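Local structure of spike protein P1 (Pseudoalteromonas phage pm2, 2VVE) at residues Gly22-Leu27 with Val78-Ser83; Asp43-Gly48 with Gly56-Gly61; Ala107-Asn112 with Arg203-Glu208. The protein serves as the receptor-binding spike at the fivefold vertices of the virion, its C-terminal part recognising the receptor and its N-terminal part associating with the capsid vertex. One frame throughout, in Å; residues are numbered along the deposited sequence.

Contact 1 (Gly22-Leu27 with Val78-Ser83); sequences GVRELL and VNYWVS
Arg24 and Tyr80 face each other as an antiparallel hydrogen-bonded pair: Tyr80 N gives to Arg24 O at 2.8 Å, and Arg24 N gives back to Tyr80 O at 3.1 Å. At Leu26 the register slips. Leu26 N reaches Val78 O at 2.7 Å and Leu27 N reaches the same oxygen at 3.2 Å, so one carbonyl is gripped by two consecutive N-H groups, a classic beta bulge. Val78 N closes the pair on Leu27 O. Beyond the strand, Gly22 N donates to Ser83 O at 2.7 Å, and a water spans Gly22 O and Val82 N.

Among side chains, the Tyr80 ring does most. Its CG stands between the backbone N and the carbonyl carbon (chi1 75°), and the ring runs beside Arg24, whose CD comes within 3.4 Å of Tyr80 OH. Leu26 CB meets the ring edge 3.7 Å from Tyr80 CD1. Val23 CG2 touches Trp81 CD1 at 3.9 Å.

The polar ends are occupied elsewhere: Tyr80 OH binds Arg20 N, and Arg24 forms a salt bridge with Asp21. Strand 24-27 edges its sheet within the chain; strand 78-81 lies between it and strand 44-47, whose Ile44 and Ile46 pack on Tyr80, Leu26 and Val78, while Ile38 of strand 33-39 in the other sheet also meets Leu26.

Contact 2 (Asp43-Gly48 with Gly56-Gly61); sequences DIWIGG and GIVDGG
Val58 lies over one face of the Trp45 indole, with CG2 4.0 Å from Trp45 CG. The indole of Trp81 also packs with that of Trp45, the two rings edge-to-face. Both segments belong to the jelly-roll domain. Strands 44-47 and 62-64 are antiparallel neighbours in one of its sheets, and the long loop joining them folds back so that Val58 comes over Trp45.

The valine sits over the pyrrole end of the indole. Its CB is 4.0 Å from Trp45 CD1, and both methyls also approach Trp45 CB. Trp45 CG is anti to its carbonyl carbon (chi1 -79°). Val58 CG1 is anti to its own backbone N (chi1 175°), with CG2 beside that N; CG2 is the methyl over the ring, while CG1 lies near Trp45 CD1. Met51, Ala53 and Trp81 also touch Val58, so it is held among apolar groups.

Nearer the hairpin's paired strands the contact is made by backbone. Gly47 and Gly61 bring their CA atoms to 4.5 Å; a CB on Gly47 would fall 2.4 Å from Gly60 O, so the backbones can come this close only without one. Gly61 CA makes a CA-H...O contact with Ile46 O at 3.4 Å. That same oxygen accepts from Ser14 of a neighbouring subunit, and Gly61 O accepts from Gln16 of that subunit, so this edge also meets another copy of the protein in the assembly. Gly60 takes up a positive phi of 73°, where the loop turns in to strand 62-64. Beside this turn one water bridges the two segments, accepting from Gly48 N at 2.9 Å and donating to Gly60 O at 2.7 Å.

Contact 3 (Ala107-Asn112 with Arg203-Glu208); sequences ALEANN and RVFPVE
Glu109 reaches from the helix past the Phe205 ring to Arg203 on the strand. From CB, chi1 of -65° sets CG anti to the carbonyl carbon, and CG meets the ring at its edge, in plane, 3.6 Å from Phe205 CZ. The chain stays extended to CD, which is 3.6 Å from Arg203 NH1. At the tip, OE2 receives NH1 of Arg203 in a salt bridge of 2.8 Å with an N-H...O angle of 162°. The oxygen lies in the guanidinium plane, whereas NH1 stands 40° out of the carboxylate plane. Glu109 OE1 stays farther off, 3.8 Å from Arg203 NH1. Arg105 makes a second salt bridge to OE2, and Asp117 one to Arg203 NE, linking the four charges in a chain.

The short helix 105-110 thus packs across strand 200-208, which lies between strands 116-120 and 151-160 in an antiparallel sheet of the P1 spike domain, whose beta-sheet architecture is consistent with a jelly-roll.

Next to the glutamate, Leu108 lies over one face of the Phe205 ring: its CB is 3.6 Å above the plane, offset toward the rim, in a CH-pi contact. Its CD2 reaches 3.7 Å from Phe205 CG, and on to Val207 CG1 at 4.2 Å. Leu169 and Tyr158 also touch Leu108.

After Ala110 the helix stops in a Schellman motif: Val113 N returns to Leu108 O, and Asn112 N, from a residue with positive phi, to Glu109 O. In addition, Asn111 ND2 donates to Ala107 O at 3.0 Å.

Overall arrangement
From the N terminus, strand 24-27 opens contact 1, which closes only when strand 78-81 pairs with it. Within that excursion strand 44-47 and the loop after it, ending at Gly61, form contact 2, a much shorter closure of one hairpin. Both belong to one sheet of the second jelly-roll domain: Asn79 and Trp81 pair with Gly47 and Trp45, and the centres of contacts 1 and 2 are 8 Å apart. Contact 3 follows in series, joining 107-112 to 203-208 across 90 intervening residues and crossing neither earlier closure. It ties a helix to a sheet of the next domain, on the opposite side of the chain's centre. The centres of contacts 1 and 3 are about 37 Å apart.

Contact 1 (Gly22-Leu27 with Val78-Ser83)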
loop_
_atom_site.group_PDB
_atom_site.type_symbol
_atom_site.label_atom_id
_atom_site.label_comp_id
_atom_site.label_asym_id
_atom_site.label_seq_id
_atom_site.Cartn_x
_atom_site.Cartn_y
_atom_site.Cartn_z
ATOM N N GLY A 22 -20.149 -20.195 9.743
ATOM C CA GLY A 22 -21.558 -19.831 9.567
ATOM C C GLY A 22 -21.846 -18.426 10.072
ATOM O O GLY A 22 -20.943 -17.717 10.513
ATOM N N VAL A 23 -23.111 -18.025 10.014
ATOM C CA VAL A 23 -23.486 -16.683 10.493
ATOM C C VAL A 23 -23.619 -16.746 12.004
ATOM O O VAL A 23 -24.384 -17.562 12.543
ATOM C CB VAL A 23 -24.774 -16.154 9.823
ATOM C CG1 VAL A 23 -25.166 -14.802 10.434
ATOM C CG2 VAL A 23 -24.575 -16.014 8.323
ATOM N N ARG A 24 -22.820 -15.925 12.676
ATOM C CA ARG A 24 -22.763 -15.863 14.131
ATOM C C ARG A 24 -22.826 -14.415 14.564
ATOM O O ARG A 24 -22.557 -13.503 13.792
ATOM C CB ARG A 24 -21.464 -16.496 14.652
ATOM C CG ARG A 24 -21.381 -17.998 14.407
ATOM C CD ARG A 24 -20.153 -18.604 15.019
ATOM N NE ARG A 24 -20.005 -20.017 14.636
ATOM C CZ ARG A 24 -19.895 -21.023 15.496
ATOM N NH1 ARG A 24 -19.900 -20.787 16.800
ATOM N NH2 ARG A 24 -19.759 -22.269 15.048
ATOM N N GLU A 25 -23.181 -14.203 15.819
ATOM C CA GLU A 25 -23.231 -12.857 16.350
ATOM C C GLU A 25 -21.816 -12.331 16.623
ATOM O O GLU A 25 -20.998 -13.027 17.229
ATOM C CB GLU A 25 -24.051 -12.863 17.632
ATOM C CG GLU A 25 -24.441 -11.497 18.092
ATOM C CD GLU A 25 -25.378 -11.550 19.264
ATOM O OE1 GLU A 25 -24.927 -11.964 20.349
ATOM O OE2 GLU A 25 -26.551 -11.154 19.098
ATOM N N LEU A 26 -21.530 -11.119 16.152
ATOM C CA LEU A 26 -20.258 -10.463 16.433
ATOM C C LEU A 26 -20.376 -9.667 17.730
ATOM O O LEU A 26 -19.497 -9.729 18.590
ATOM C CB LEU A 26 -19.860 -9.533 15.285
ATOM C CG LEU A 26 -18.509 -8.842 15.449
ATOM C CD1 LEU A 26 -17.381 -9.836 15.203
ATOM C CD2 LEU A 26 -18.428 -7.648 14.521
ATOM N N LEU A 27 -21.462 -8.909 17.849
ATOM C CA LEU A 27 -21.782 -8.156 19.067
ATOM C C LEU A 27 -23.233 -8.378 19.468
ATOM O O LEU A 27 -24.120 -8.405 18.599
ATOM C CB LEU A 27 -21.584 -6.660 18.832
ATOM C CG LEU A 27 -20.202 -6.226 18.348
ATOM C CD1 LEU A 27 -20.294 -4.825 17.757
ATOM C CD2 LEU A 27 -19.173 -6.323 19.474
ATOM N N VAL A 78 -25.220 -7.430 16.041
ATOM C CA VAL A 78 -24.508 -7.345 14.769
ATOM C C VAL A 78 -23.980 -8.752 14.470
ATOM O O VAL A 78 -23.376 -9.387 15.336
ATOM C CB VAL A 78 -23.341 -6.332 14.817
ATOM C CG1 VAL A 78 -22.607 -6.280 13.454
ATOM C CG2 VAL A 78 -23.853 -4.919 15.170
ATOM N N ASN A 79 -24.234 -9.226 13.257
ATOM C CA ASN A 79 -23.797 -10.570 12.818
ATOM C C ASN A 79 -22.610 -10.543 11.878
ATOM O O ASN A 79 -22.424 -9.575 11.141
ATOM C CB ASN A 79 -24.961 -11.267 12.114
ATOM C CG ASN A 79 -26.077 -11.639 13.073
ATOM O OD1 ASN A 79 -25.822 -12.130 14.166
ATOM N ND2 ASN A 79 -27.324 -11.399 12.668
ATOM N N TYR A 80 -21.823 -11.624 11.881
ATOM C CA TYR A 80 -20.721 -11.764 10.946
ATOM C C TYR A 80 -20.792 -13.112 10.213
ATOM O O TYR A 80 -21.455 -14.046 10.675
ATOM C CB TYR A 80 -19.349 -11.600 11.636
ATOM C CG TYR A 80 -18.931 -12.797 12.480
ATOM C CD1 TYR A 80 -19.231 -12.848 13.836
ATOM C CD2 TYR A 80 -18.239 -13.865 11.915
ATOM C CE1 TYR A 80 -18.853 -13.955 14.627
ATOM C CE2 TYR A 80 -17.861 -14.993 12.695
ATOM C CZ TYR A 80 -18.180 -15.016 14.047
ATOM O OH TYR A 80 -17.834 -16.092 14.839
ATOM N N TRP A 81 -20.104 -13.181 9.073
ATOM C CA TRP A 81 -19.786 -14.442 8.402
ATOM C C TRP A 81 -18.376 -14.351 7.815
ATOM O O TRP A 81 -18.015 -13.324 7.216
ATOM C CB TRP A 81 -20.795 -14.721 7.283
ATOM C CG TRP A 81 -20.576 -16.040 6.575
ATOM C CD1 TRP A 81 -21.196 -17.219 6.845
ATOM C CD2 TRP A 81 -19.677 -16.299 5.481
ATOM N NE1 TRP A 81 -20.742 -18.213 5.992
ATOM C CE2 TRP A 81 -19.806 -17.670 5.147
ATOM C CE3 TRP A 81 -18.773 -15.511 4.755
ATOM C CZ2 TRP A 81 -19.077 -18.263 4.115
ATOM C CZ3 TRP A 81 -18.038 -16.111 3.731
ATOM C CH2 TRP A 81 -18.199 -17.474 3.422
ATOM N N VAL A 82 -17.585 -15.411 7.986
ATOM C CA VAL A 82 -16.250 -15.485 7.370
ATOM C C VAL A 82 -16.041 -16.778 6.588
ATOM O O VAL A 82 -15.240 -16.826 5.661
ATOM C CB VAL A 82 -15.084 -15.318 8.398
ATOM C CG1 VAL A 82 -15.085 -13.913 8.998
ATOM C CG2 VAL A 82 -15.135 -16.400 9.492
ATOM N N SER A 83 -16.761 -17.828 6.975
ATOM C CA SER A 83 -16.464 -19.165 6.460
ATOM C C SER A 83 -17.554 -20.169 6.820
ATOM O O SER A 83 -18.203 -20.029 7.849
ATOM C CB SER A 83 -15.118 -19.646 7.020
ATOM O OG SER A 83 -14.873 -20.979 6.636
HETATM O O HOH W 1 -18.333 -17.545 9.710
#

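Contact 2 (Asp43-Gly48 with Gly56-Gly61)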
loop_
_atom_site.group_PDB
_atom_site.type_symbol
_atom_site.label_atom_id
_atom_site.label_comp_id
_atom_site.label_asym_id
_atom_site.label_seq_id
_atom_site.Cartn_x
_atom_site.Cartn_y
_atom_site.Cartn_z
ATOM N N ASP A 43 -11.173 -11.461 5.429
ATOM C CA ASP A 43 -12.378 -10.811 4.886
ATOM C C ASP A 43 -13.601 -11.228 5.702
ATOM O O ASP A 43 -13.784 -12.417 6.027
ATOM C CB ASP A 43 -12.614 -11.188 3.426
ATOM C CG ASP A 43 -11.554 -10.641 2.479
ATOM O OD1 ASP A 43 -10.723 -9.791 2.862
ATOM O OD2 ASP A 43 -11.575 -11.072 1.313
ATOM N N ILE A 44 -14.439 -10.255 6.032
ATOM C CA ILE A 44 -15.542 -10.499 6.951
ATOM C C ILE A 44 -16.804 -9.800 6.434
ATOM O O ILE A 44 -16.764 -8.641 6.019
ATOM C CB ILE A 44 -15.198 -10.038 8.407
ATOM C CG1 ILE A 44 -16.274 -10.511 9.402
ATOM C CG2 ILE A 44 -14.959 -8.495 8.494
ATOM C CD1 ILE A 44 -15.906 -10.316 10.870
ATOM N N TRP A 45 -17.916 -10.520 6.474
ATOM C CA TRP A 45 -19.182 -9.988 6.019
ATOM C C TRP A 45 -19.977 -9.605 7.261
ATOM O O TRP A 45 -20.044 -10.390 8.210
ATOM C CB TRP A 45 -19.884 -11.021 5.136
ATOM C CG TRP A 45 -19.330 -11.047 3.723
ATOM C CD1 TRP A 45 -19.895 -10.475 2.605
ATOM C CD2 TRP A 45 -18.109 -11.655 3.282
ATOM N NE1 TRP A 45 -19.103 -10.700 1.502
ATOM C CE2 TRP A 45 -17.998 -11.415 1.888
ATOM C CE3 TRP A 45 -17.091 -12.374 3.928
ATOM C CZ2 TRP A 45 -16.916 -11.878 1.128
ATOM C CZ3 TRP A 45 -16.008 -12.828 3.169
ATOM C CH2 TRP A 45 -15.935 -12.577 1.780
ATOM N N ILE A 46 -20.512 -8.385 7.271
ATOM C CA ILE A 46 -21.156 -7.801 8.456
ATOM C C ILE A 46 -22.582 -7.384 8.099
ATOM O O ILE A 46 -22.822 -6.786 7.045
ATOM C CB ILE A 46 -20.370 -6.575 8.999
ATOM C CG1 ILE A 46 -18.943 -6.978 9.428
ATOM C CG2 ILE A 46 -21.106 -5.917 10.167
ATOM C CD1 ILE A 46 -18.879 -7.853 10.703
ATOM N N GLY A 47 -23.514 -7.700 8.983
ATOM C CA GLY A 47 -24.925 -7.385 8.755
ATOM C C GLY A 47 -25.786 -7.452 9.998
ATOM O O GLY A 47 -25.314 -7.793 11.095
ATOM N N GLY A 48 -27.070 -7.161 9.798
ATOM C CA GLY A 48 -28.067 -7.176 10.862
ATOM C C GLY A 48 -28.728 -8.529 10.987
ATOM O O GLY A 48 -28.204 -9.532 10.518
ATOM N N GLY A 56 -22.877 -20.720 1.328
ATOM C CA GLY A 56 -21.707 -19.842 1.245
ATOM C C GLY A 56 -21.922 -18.533 0.505
ATOM O O GLY A 56 -20.965 -17.822 0.210
ATOM N N ILE A 57 -23.181 -18.223 0.201
ATOM C CA ILE A 57 -23.542 -16.960 -0.434
ATOM C C ILE A 57 -24.196 -16.072 0.614
ATOM O O ILE A 57 -25.303 -16.356 1.072
ATOM C CB ILE A 57 -24.510 -17.173 -1.631
ATOM C CG1 ILE A 57 -23.892 -18.132 -2.658
ATOM C CG2 ILE A 57 -24.875 -15.828 -2.281
ATOM C CD1 ILE A 57 -24.910 -18.850 -3.538
ATOM N N VAL A 58 -23.505 -14.998 0.990
ATOM C CA VAL A 58 -24.015 -14.073 1.994
ATOM C C VAL A 58 -25.074 -13.165 1.390
ATOM O O VAL A 58 -24.857 -12.537 0.352
ATOM C CB VAL A 58 -22.877 -13.213 2.627
ATOM C CG1 VAL A 58 -23.454 -12.162 3.579
ATOM C CG2 VAL A 58 -21.880 -14.110 3.347
ATOM N N ASP A 59 -26.228 -13.108 2.045
ATOM C CA ASP A 59 -27.257 -12.146 1.687
ATOM C C ASP A 59 -27.557 -11.272 2.897
ATOM O O ASP A 59 -27.594 -11.764 4.025
ATOM C CB ASP A 59 -28.520 -12.878 1.221
ATOM C CG ASP A 59 -29.634 -11.927 0.803
ATOM O OD1 ASP A 59 -29.390 -11.025 -0.030
ATOM O OD2 ASP A 59 -30.759 -12.086 1.313
ATOM N N GLY A 60 -27.782 -9.983 2.655
ATOM C CA GLY A 60 -27.992 -9.019 3.734
ATOM C C GLY A 60 -26.723 -8.697 4.500
ATOM O O GLY A 60 -26.769 -8.314 5.663
ATOM N N GLY A 61 -25.578 -8.853 3.843
ATOM C CA GLY A 61 -24.298 -8.505 4.454
ATOM C C GLY A 61 -23.500 -7.618 3.519
ATOM O O GLY A 61 -23.852 -7.475 2.353
HETATM O O HOH W 2 -28.169 -6.547 7.196
#

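Contact 3 (Ala107-Asn112 with Arg203-Glu208)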
loop_
_atom_site.group_PDB
_atom_site.type_symbol
_atom_site.label_atom_id
_atom_site.label_comp_id
_atom_site.label_asym_id
_atom_site.label_seq_id
_atom_site.Cartn_x
_atom_site.Cartn_y
_atom_site.Cartn_z
ATOM N N ALA A 107 16.629 -29.012 2.389
ATOM C CA ALA A 107 16.849 -30.301 1.717
ATOM C C ALA A 107 15.518 -30.939 1.304
ATOM O O ALA A 107 15.394 -31.495 0.210
ATOM C CB ALA A 107 17.646 -31.233 2.613
ATOM N N LEU A 108 14.513 -30.815 2.160
ATOM C CA LEU A 108 13.209 -31.419 1.881
ATOM C C LEU A 108 12.528 -30.701 0.710
ATOM O O LEU A 108 11.967 -31.349 -0.189
ATOM C CB LEU A 108 12.329 -31.459 3.139
ATOM C CG LEU A 108 12.394 -32.815 3.867
ATOM C CD1 LEU A 108 13.817 -33.192 4.361
ATOM C CD2 LEU A 108 11.379 -32.919 5.017
ATOM N N GLU A 109 12.606 -29.372 0.710
ATOM C CA GLU A 109 12.037 -28.575 -0.377
ATOM C C GLU A 109 12.786 -28.861 -1.683
ATOM O O GLU A 109 12.167 -28.965 -2.743
ATOM C CB GLU A 109 12.052 -27.074 -0.037
ATOM C CG GLU A 109 11.168 -26.699 1.141
ATOM C CD GLU A 109 11.094 -25.194 1.373
ATOM O OE1 GLU A 109 11.501 -24.420 0.481
ATOM O OE2 GLU A 109 10.637 -24.789 2.458
ATOM N N ALA A 110 14.110 -29.011 -1.599
ATOM C CA ALA A 110 14.939 -29.274 -2.785
ATOM C C ALA A 110 14.551 -30.596 -3.459
ATOM O O ALA A 110 14.724 -30.773 -4.671
ATOM C CB ALA A 110 16.423 -29.274 -2.415
ATOM N N ASN A 111 14.042 -31.520 -2.646
ATOM C CA ASN A 111 13.713 -32.857 -3.106
ATOM C C ASN A 111 12.208 -33.043 -3.262
ATOM O O ASN A 111 11.708 -34.176 -3.324
ATOM C CB ASN A 111 14.319 -33.888 -2.159
ATOM C CG ASN A 111 15.792 -34.107 -2.426
ATOM O OD1 ASN A 111 16.158 -34.808 -3.378
ATOM N ND2 ASN A 111 16.652 -33.496 -1.607
ATOM N N ASN A 112 11.511 -31.914 -3.356
ATOM C CA ASN A 112 10.082 -31.874 -3.640
ATOM C C ASN A 112 9.207 -32.651 -2.675
ATOM O O ASN A 112 8.294 -33.365 -3.103
ATOM C CB ASN A 112 9.816 -32.310 -5.089
ATOM C CG ASN A 112 10.350 -31.306 -6.100
ATOM O OD1 ASN A 112 10.649 -30.160 -5.758
ATOM N ND2 ASN A 112 10.475 -31.733 -7.346
ATOM N N ARG A 203 6.458 -24.091 8.911
ATOM C CA ARG A 203 6.294 -24.962 7.742
ATOM C C ARG A 203 6.285 -26.421 8.189
ATOM O O ARG A 203 7.107 -26.832 9.025
ATOM C CB ARG A 203 7.404 -24.717 6.722
ATOM C CG ARG A 203 7.266 -25.486 5.411
ATOM C CD ARG A 203 7.953 -24.722 4.282
ATOM N NE ARG A 203 7.208 -23.491 3.964
ATOM C CZ ARG A 203 7.601 -22.567 3.091
ATOM N NH1 ARG A 203 8.744 -22.714 2.444
ATOM N NH2 ARG A 203 6.842 -21.492 2.868
ATOM N N VAL A 204 5.346 -27.183 7.623
ATOM C CA VAL A 204 5.098 -28.580 8.012
ATOM C C VAL A 204 5.244 -29.527 6.820
ATOM O O VAL A 204 4.580 -29.344 5.797
ATOM C CB VAL A 204 3.667 -28.757 8.618
ATOM C CG1 VAL A 204 3.463 -30.198 9.106
ATOM C CG2 VAL A 204 3.410 -27.749 9.738
ATOM N N PHE A 205 6.106 -30.538 6.969
ATOM C CA PHE A 205 6.308 -31.586 5.955
ATOM C C PHE A 205 5.736 -32.929 6.460
ATOM O O PHE A 205 6.316 -33.564 7.359
ATOM C CB PHE A 205 7.802 -31.782 5.635
ATOM C CG PHE A 205 8.506 -30.555 5.119
ATOM C CD1 PHE A 205 8.729 -30.399 3.751
ATOM C CD2 PHE A 205 8.991 -29.583 5.995
ATOM C CE1 PHE A 205 9.400 -29.278 3.260
ATOM C CE2 PHE A 205 9.665 -28.453 5.507
ATOM C CZ PHE A 205 9.860 -28.301 4.142
ATOM N N PRO A 206 4.591 -33.361 5.911
ATOM C CA PRO A 206 4.106 -34.710 6.219
ATOM C C PRO A 206 4.962 -35.758 5.501
ATOM O O PRO A 206 5.065 -35.749 4.265
ATOM C CB PRO A 206 2.656 -34.699 5.692
ATOM C CG PRO A 206 2.323 -33.246 5.450
ATOM C CD PRO A 206 3.640 -32.629 5.051
ATOM N N VAL A 207 5.582 -36.646 6.277
ATOM C CA VAL A 207 6.540 -37.613 5.729
ATOM C C VAL A 207 6.396 -39.015 6.291
ATOM O O VAL A 207 5.797 -39.213 7.365
ATOM C CB VAL A 207 8.017 -37.165 5.985
ATOM C CG1 VAL A 207 8.276 -35.780 5.413
ATOM C CG2 VAL A 207 8.359 -37.218 7.476
ATOM N N GLU A 208 6.964 -39.988 5.567
ATOM C CA GLU A 208 7.199 -41.325 6.119
ATOM C C GLU A 208 8.653 -41.389 6.636
ATOM O O GLU A 208 9.585 -41.114 5.877
ATOM C CB GLU A 208 6.955 -42.392 5.041
ATOM C CG GLU A 208 7.255 -43.830 5.512
ATOM C CD GLU A 208 6.532 -44.193 6.815
ATOM O OE1 GLU A 208 5.272 -44.243 6.825
ATOM O OE2 GLU A 208 7.229 -44.431 7.829
#